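Local coordinates for protein Adhesin/invasin TibA autotransporter (PDB 4Q1Q) that mediates adhesion to and invasion of human intestinal epithelial cells and bacterial aggregation, this fragment being part of its heptosylated passenger domain, at residues G240-Q254 with G259-I273. Sequence-based numbering, arbitrary orientation.
Sequences GNVTETTITSGGMLQ and GSASKVIQNSGGAVI. With 289 (D-glycero-alpha-D-manno-heptopyranose), chain B; 289 (D-glycero-alpha-D-manno-heptopyranose), chain C; 289 (D-glycero-alpha-D-manno-heptopyranose), chain D.
Ser-260 lies in register with Asn-241 on neighbouring coils of a right-handed parallel beta-helix, the passenger fold of this autotransporter, and its OG carries a covalently linked heptose that reaches beside the Asn-241 side chain. Ala-261 turns inward, its CB 3.6 Å from Val-242 CG2. At Lys-263 the chain rounds a corner beside the matching one at Glu-244; their side chains run side by side without closing a salt bridge. Val-264 enters the core, where CG1 meets Ile-247 CD1 at a tight 3.2 Å and CG2 reaches tip to tip toward Leu-253 CD2. Ile-265 bonds twice: N to Thr-245 O (2.7 Å) and O to Ile-247 N. Stacked type II turns follow, Asn-267 to Gly-270 against Thr-248 to Gly-251, and project the heptoses on Ser-268 and Ser-249 from the same edge of the helix. Here Gly-250 N makes a straight bond to Gly-269 O (176°), though the donor stands well above the carbonyl plane. Ala-271 resumes the ladder, bonding through N and O to Gly-251 O and Leu-253 N. On the outer face, the bend of selenomethionine Met-252 (chi3 -84°) leaves CE 3.8 Å from Ala-271 CB, while SE lies 3.5 Å from Ile-273 CD1.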
loop_
_atom_site.group_PDB
_atom_site.type_symbol
_atom_site.label_atom_id
_atom_site.label_comp_id
_atom_site.label_asym_id
_atom_site.label_seq_id
_atom_site.Cartn_x
_atom_site.Cartn_y
_atom_site.Cartn_z
ATOM N N GLY A 240 -3.055 22.431 9.695
ATOM C CA GLY A 240 -3.418 21.668 8.494
ATOM C C GLY A 240 -4.072 22.590 7.495
ATOM O O GLY A 240 -4.678 23.581 7.918
ATOM N N ASN A 241 -3.932 22.284 6.204
ATOM C CA ASN A 241 -4.545 23.080 5.135
ATOM C C ASN A 241 -5.340 22.256 4.152
ATOM O O ASN A 241 -4.908 21.172 3.789
ATOM C CB ASN A 241 -3.511 23.757 4.246
ATOM C CG ASN A 241 -2.882 24.939 4.933
ATOM O OD1 ASN A 241 -3.353 26.073 4.812
ATOM N ND2 ASN A 241 -1.866 24.653 5.727
ATOM N N VAL A 242 -6.465 22.783 3.695
ATOM C CA VAL A 242 -7.165 22.143 2.588
ATOM C C VAL A 242 -7.624 23.193 1.590
ATOM O O VAL A 242 -7.848 24.354 1.940
ATOM C CB VAL A 242 -8.333 21.249 3.053
ATOM C CG1 VAL A 242 -7.830 20.268 4.099
ATOM C CG2 VAL A 242 -9.481 22.035 3.655
ATOM N N THR A 243 -7.717 22.765 0.335
ATOM C CA THR A 243 -8.185 23.649 -0.723
ATOM C C THR A 243 -9.057 22.894 -1.729
ATOM O O THR A 243 -8.937 21.683 -1.937
ATOM C CB THR A 243 -7.026 24.411 -1.389
ATOM O OG1 THR A 243 -7.598 25.454 -2.188
ATOM C CG2 THR A 243 -6.190 23.487 -2.236
ATOM N N GLU A 244 -10.030 23.615 -2.269
ATOM C CA GLU A 244 -10.916 23.055 -3.282
ATOM C C GLU A 244 -11.578 21.838 -2.660
ATOM O O GLU A 244 -11.413 20.715 -3.123
ATOM C CB GLU A 244 -10.179 22.662 -4.568
ATOM C CG GLU A 244 -9.466 23.797 -5.284
ATOM C CD GLU A 244 -8.645 23.301 -6.472
ATOM O OE1 GLU A 244 -7.562 23.872 -6.733
ATOM O OE2 GLU A 244 -9.069 22.315 -7.122
ATOM N N THR A 245 -12.308 22.079 -1.579
ATOM C CA THR A 245 -13.162 21.065 -0.996
ATOM C C THR A 245 -14.582 21.412 -1.428
ATOM O O THR A 245 -15.051 22.544 -1.291
ATOM C CB THR A 245 -13.065 21.069 0.537
ATOM O OG1 THR A 245 -11.717 20.786 0.916
ATOM C CG2 THR A 245 -13.949 20.013 1.146
ATOM N N THR A 246 -15.308 20.392 -1.856
ATOM C CA THR A 246 -16.736 20.559 -2.055
ATOM C C THR A 246 -17.451 19.717 -0.995
ATOM O O THR A 246 -17.118 18.555 -0.749
ATOM C CB THR A 246 -17.145 20.229 -3.511
ATOM O OG1 THR A 246 -18.433 20.798 -3.779
ATOM C CG2 THR A 246 -17.227 18.740 -3.728
ATOM N N ILE A 247 -18.411 20.353 -0.330
ATOM C CA ILE A 247 -19.180 19.684 0.710
ATOM C C ILE A 247 -20.609 19.574 0.196
ATOM O O ILE A 247 -21.323 20.574 0.071
ATOM C CB ILE A 247 -19.199 20.421 2.070
ATOM C CG1 ILE A 247 -17.784 20.849 2.465
ATOM C CG2 ILE A 247 -19.803 19.546 3.162
ATOM C CD1 ILE A 247 -17.454 22.283 2.126
ATOM N N THR A 248 -20.983 18.325 -0.048
ATOM C CA THR A 248 -22.283 17.982 -0.571
ATOM C C THR A 248 -23.242 17.912 0.601
ATOM O O THR A 248 -22.874 17.659 1.751
ATOM C CB THR A 248 -22.278 16.626 -1.303
ATOM O OG1 THR A 248 -22.144 15.556 -0.354
ATOM C CG2 THR A 248 -21.161 16.578 -2.355
ATOM N N SER A 249 -24.497 18.158 0.258
ATOM C CA SER A 249 -25.598 18.019 1.189
ATOM C C SER A 249 -25.381 16.804 2.071
ATOM O O SER A 249 -25.264 15.692 1.563
ATOM C CB SER A 249 -26.897 17.860 0.410
ATOM O OG SER A 249 -27.975 18.262 1.229
ATOM N N GLY A 250 -25.303 17.009 3.382
ATOM C CA GLY A 250 -25.137 15.900 4.312
ATOM C C GLY A 250 -23.682 15.591 4.632
ATOM O O GLY A 250 -23.398 14.717 5.454
ATOM N N GLY A 251 -22.749 16.291 3.997
ATOM C CA GLY A 251 -21.329 16.093 4.293
ATOM C C GLY A 251 -20.818 17.149 5.250
ATOM O O GLY A 251 -21.544 18.103 5.525
HETATM N N MSE A 252 -19.579 17.009 5.716
HETATM C CA MSE A 252 -19.004 17.987 6.642
HETATM C C MSE A 252 -17.540 18.293 6.533
HETATM O O MSE A 252 -16.697 17.401 6.432
HETATM C CB MSE A 252 -19.173 17.445 8.050
HETATM C CG MSE A 252 -18.991 18.603 9.035
HETATM SE SE MSE A 252 -19.256 17.840 10.830
HETATM C CE MSE A 252 -21.226 17.948 10.908
ATOM N N LEU A 253 -17.254 19.591 6.563
ATOM C CA LEU A 253 -15.894 20.072 6.769
ATOM C C LEU A 253 -15.850 20.652 8.184
ATOM O O LEU A 253 -16.614 21.544 8.550
ATOM C CB LEU A 253 -15.515 21.109 5.715
ATOM C CG LEU A 253 -14.337 22.042 6.005
ATOM C CD1 LEU A 253 -13.082 21.193 5.890
ATOM C CD2 LEU A 253 -14.355 23.225 5.049
ATOM N N GLN A 254 -14.957 20.108 9.000
ATOM C CA GLN A 254 -14.732 20.678 10.322
ATOM C C GLN A 254 -13.313 21.185 10.491
ATOM O O GLN A 254 -12.333 20.458 10.327
ATOM C CB GLN A 254 -15.012 19.590 11.336
ATOM C CG GLN A 254 -15.085 20.113 12.758
ATOM C CD GLN A 254 -15.550 19.022 13.694
ATOM O OE1 GLN A 254 -15.878 17.906 13.284
ATOM N NE2 GLN A 254 -15.547 19.338 14.973
ATOM N N GLY A 259 -6.558 25.664 11.982
ATOM C CA GLY A 259 -6.514 24.907 10.734
ATOM C C GLY A 259 -6.916 25.861 9.624
ATOM O O GLY A 259 -7.438 26.916 9.955
ATOM N N SER A 260 -6.718 25.554 8.340
ATOM C CA SER A 260 -7.273 26.407 7.284
ATOM C C SER A 260 -7.861 25.681 6.085
ATOM O O SER A 260 -7.404 24.631 5.648
ATOM C CB SER A 260 -6.258 27.421 6.748
ATOM O OG SER A 260 -4.925 27.153 7.157
ATOM N N ALA A 261 -8.860 26.325 5.498
ATOM C CA ALA A 261 -9.512 25.817 4.303
ATOM C C ALA A 261 -9.680 26.982 3.342
ATOM O O ALA A 261 -9.909 28.118 3.759
ATOM C CB ALA A 261 -10.864 25.204 4.631
ATOM N N SER A 262 -9.536 26.706 2.051
ATOM C CA SER A 262 -9.802 27.744 1.069
ATOM C C SER A 262 -10.422 27.091 -0.158
ATOM O O SER A 262 -10.469 25.869 -0.279
ATOM C CB SER A 262 -8.519 28.511 0.757
ATOM O OG SER A 262 -7.531 27.629 0.251
ATOM N N LYS A 263 -10.989 27.931 -1.009
ATOM C CA LYS A 263 -11.732 27.480 -2.171
ATOM C C LYS A 263 -12.717 26.405 -1.770
ATOM O O LYS A 263 -12.789 25.345 -2.380
ATOM C CB LYS A 263 -10.794 26.974 -3.267
ATOM C CG LYS A 263 -9.858 28.065 -3.753
ATOM C CD LYS A 263 -9.394 27.789 -5.179
ATOM C CE LYS A 263 -8.543 28.931 -5.713
ATOM N NZ LYS A 263 -7.296 29.060 -4.910
ATOM N N VAL A 264 -13.532 26.734 -0.776
ATOM C CA VAL A 264 -14.560 25.822 -0.313
ATOM C C VAL A 264 -15.845 25.990 -1.103
ATOM O O VAL A 264 -16.344 27.092 -1.236
ATOM C CB VAL A 264 -14.868 26.001 1.189
ATOM C CG1 VAL A 264 -16.053 25.136 1.568
ATOM C CG2 VAL A 264 -13.653 25.610 2.017
ATOM N N ILE A 265 -16.408 24.870 -1.542
ATOM C CA ILE A 265 -17.675 24.874 -2.254
ATOM C C ILE A 265 -18.650 24.207 -1.296
ATOM O O ILE A 265 -18.644 22.995 -1.089
ATOM C CB ILE A 265 -17.650 24.125 -3.608
ATOM C CG1 ILE A 265 -16.564 24.700 -4.522
ATOM C CG2 ILE A 265 -19.002 24.223 -4.307
ATOM C CD1 ILE A 265 -16.151 23.783 -5.658
ATOM N N GLN A 266 -19.523 25.037 -0.742
ATOM C CA GLN A 266 -20.476 24.550 0.235
ATOM C C GLN A 266 -21.845 24.436 -0.401
ATOM O O GLN A 266 -22.520 25.447 -0.532
ATOM C CB GLN A 266 -20.565 25.529 1.406
ATOM C CG GLN A 266 -21.562 25.039 2.440
ATOM C CD GLN A 266 -21.389 25.714 3.779
ATOM O OE1 GLN A 266 -20.951 26.863 3.855
ATOM N NE2 GLN A 266 -21.802 25.013 4.831
ATOM N N ASN A 267 -22.242 23.233 -0.795
ATOM C CA ASN A 267 -23.609 23.013 -1.239
ATOM C C ASN A 267 -24.624 23.153 -0.105
ATOM O O ASN A 267 -24.304 23.053 1.083
ATOM C CB ASN A 267 -23.811 21.606 -1.808
ATOM C CG ASN A 267 -22.990 21.317 -3.047
ATOM O OD1 ASN A 267 -22.421 22.196 -3.698
ATOM N ND2 ASN A 267 -22.879 20.028 -3.336
ATOM N N SER A 268 -25.878 23.293 -0.511
ATOM C CA SER A 268 -27.007 23.397 0.400
ATOM C C SER A 268 -27.162 22.091 1.181
ATOM O O SER A 268 -27.145 21.004 0.600
ATOM C CB SER A 268 -28.244 23.764 -0.424
ATOM O OG SER A 268 -29.296 24.311 0.357
ATOM N N GLY A 269 -27.231 22.181 2.507
ATOM C CA GLY A 269 -27.100 21.000 3.375
ATOM C C GLY A 269 -25.706 20.477 3.692
ATOM O O GLY A 269 -25.542 19.503 4.420
ATOM N N GLY A 270 -24.668 21.074 3.121
ATOM C CA GLY A 270 -23.305 20.747 3.524
ATOM C C GLY A 270 -22.862 21.522 4.752
ATOM O O GLY A 270 -22.831 22.753 4.755
ATOM N N ALA A 271 -22.457 20.798 5.788
ATOM C CA ALA A 271 -22.029 21.421 7.042
ATOM C C ALA A 271 -20.584 21.898 7.023
ATOM O O ALA A 271 -19.680 21.169 6.590
ATOM C CB ALA A 271 -22.213 20.428 8.167
ATOM N N VAL A 272 -20.391 23.150 7.433
ATOM C CA VAL A 272 -19.058 23.665 7.710
ATOM C C VAL A 272 -19.033 24.206 9.141
ATOM O O VAL A 272 -19.888 24.998 9.543
ATOM C CB VAL A 272 -18.617 24.771 6.741
ATOM C CG1 VAL A 272 -17.268 25.353 7.140
ATOM C CG2 VAL A 272 -18.537 24.229 5.326
ATOM N N ILE A 273 -18.019 23.763 9.874
ATOM C CA ILE A 273 -17.792 24.122 11.263
ATOM C C ILE A 273 -16.445 24.795 11.428
ATOM O O ILE A 273 -15.425 24.241 11.021
ATOM C CB ILE A 273 -17.771 22.871 12.146
ATOM C CG1 ILE A 273 -19.082 22.121 11.957
ATOM C CG2 ILE A 273 -17.605 23.261 13.611
ATOM C CD1 ILE A 273 -19.164 20.808 12.716
HETATM O O7 289 B . 1.377 28.700 7.885
HETATM C C7 289 B . 0.688 27.672 7.162
HETATM C C6 289 B . -0.602 27.173 7.822
HETATM O O6 289 B . -0.578 27.249 9.255
HETATM C C5 289 B . -1.864 27.902 7.349
HETATM O O5 289 B . -2.916 27.550 8.253
HETATM C C1 289 B . -4.192 28.021 7.811
HETATM C C2 289 B . -4.167 29.541 7.957
HETATM O O2 289 B . -3.830 29.999 9.272
HETATM C C3 289 B . -3.120 30.081 6.988
HETATM O O3 289 B . -3.044 31.504 7.133
HETATM C C4 289 B . -1.765 29.425 7.239
HETATM O O4 289 B . -0.923 29.777 6.137
HETATM O O7 289 C . -28.362 12.531 0.154
HETATM C C7 289 C . -28.356 13.955 0.321
HETATM C C6 289 C . -29.550 14.394 1.169
HETATM O O6 289 C . -29.940 13.345 2.065
HETATM C C5 289 C . -29.238 15.668 1.947
HETATM O O5 289 C . -29.426 16.753 1.035
HETATM C C1 289 C . -29.178 18.012 1.658
HETATM C C2 289 C . -30.173 18.277 2.778
HETATM O O2 289 C . -31.513 18.241 2.283
HETATM C C3 289 C . -29.924 17.203 3.829
HETATM O O3 289 C . -30.790 17.408 4.951
HETATM C C4 289 C . -30.112 15.831 3.189
HETATM O O4 289 C . -29.782 14.847 4.175
HETATM O O7 289 D . -31.027 20.692 -3.926
HETATM C C7 289 D . -30.531 21.343 -2.751
HETATM C C6 289 D . -31.695 21.897 -1.935
HETATM O O6 289 D . -32.655 20.880 -1.631
HETATM C C5 289 D . -31.184 22.478 -0.620
HETATM O O5 289 D . -30.996 23.877 -0.859
HETATM C C1 289 D . -30.555 24.647 0.260
HETATM C C2 289 D . -31.624 24.557 1.340
HETATM O O2 289 D . -32.930 24.964 0.920
HETATM C C3 289 D . -31.643 23.087 1.745
HETATM O O3 289 D . -32.484 22.924 2.886
HETATM C C4 289 D . -32.106 22.228 0.575
HETATM O O4 289 D . -32.108 20.868 1.034
#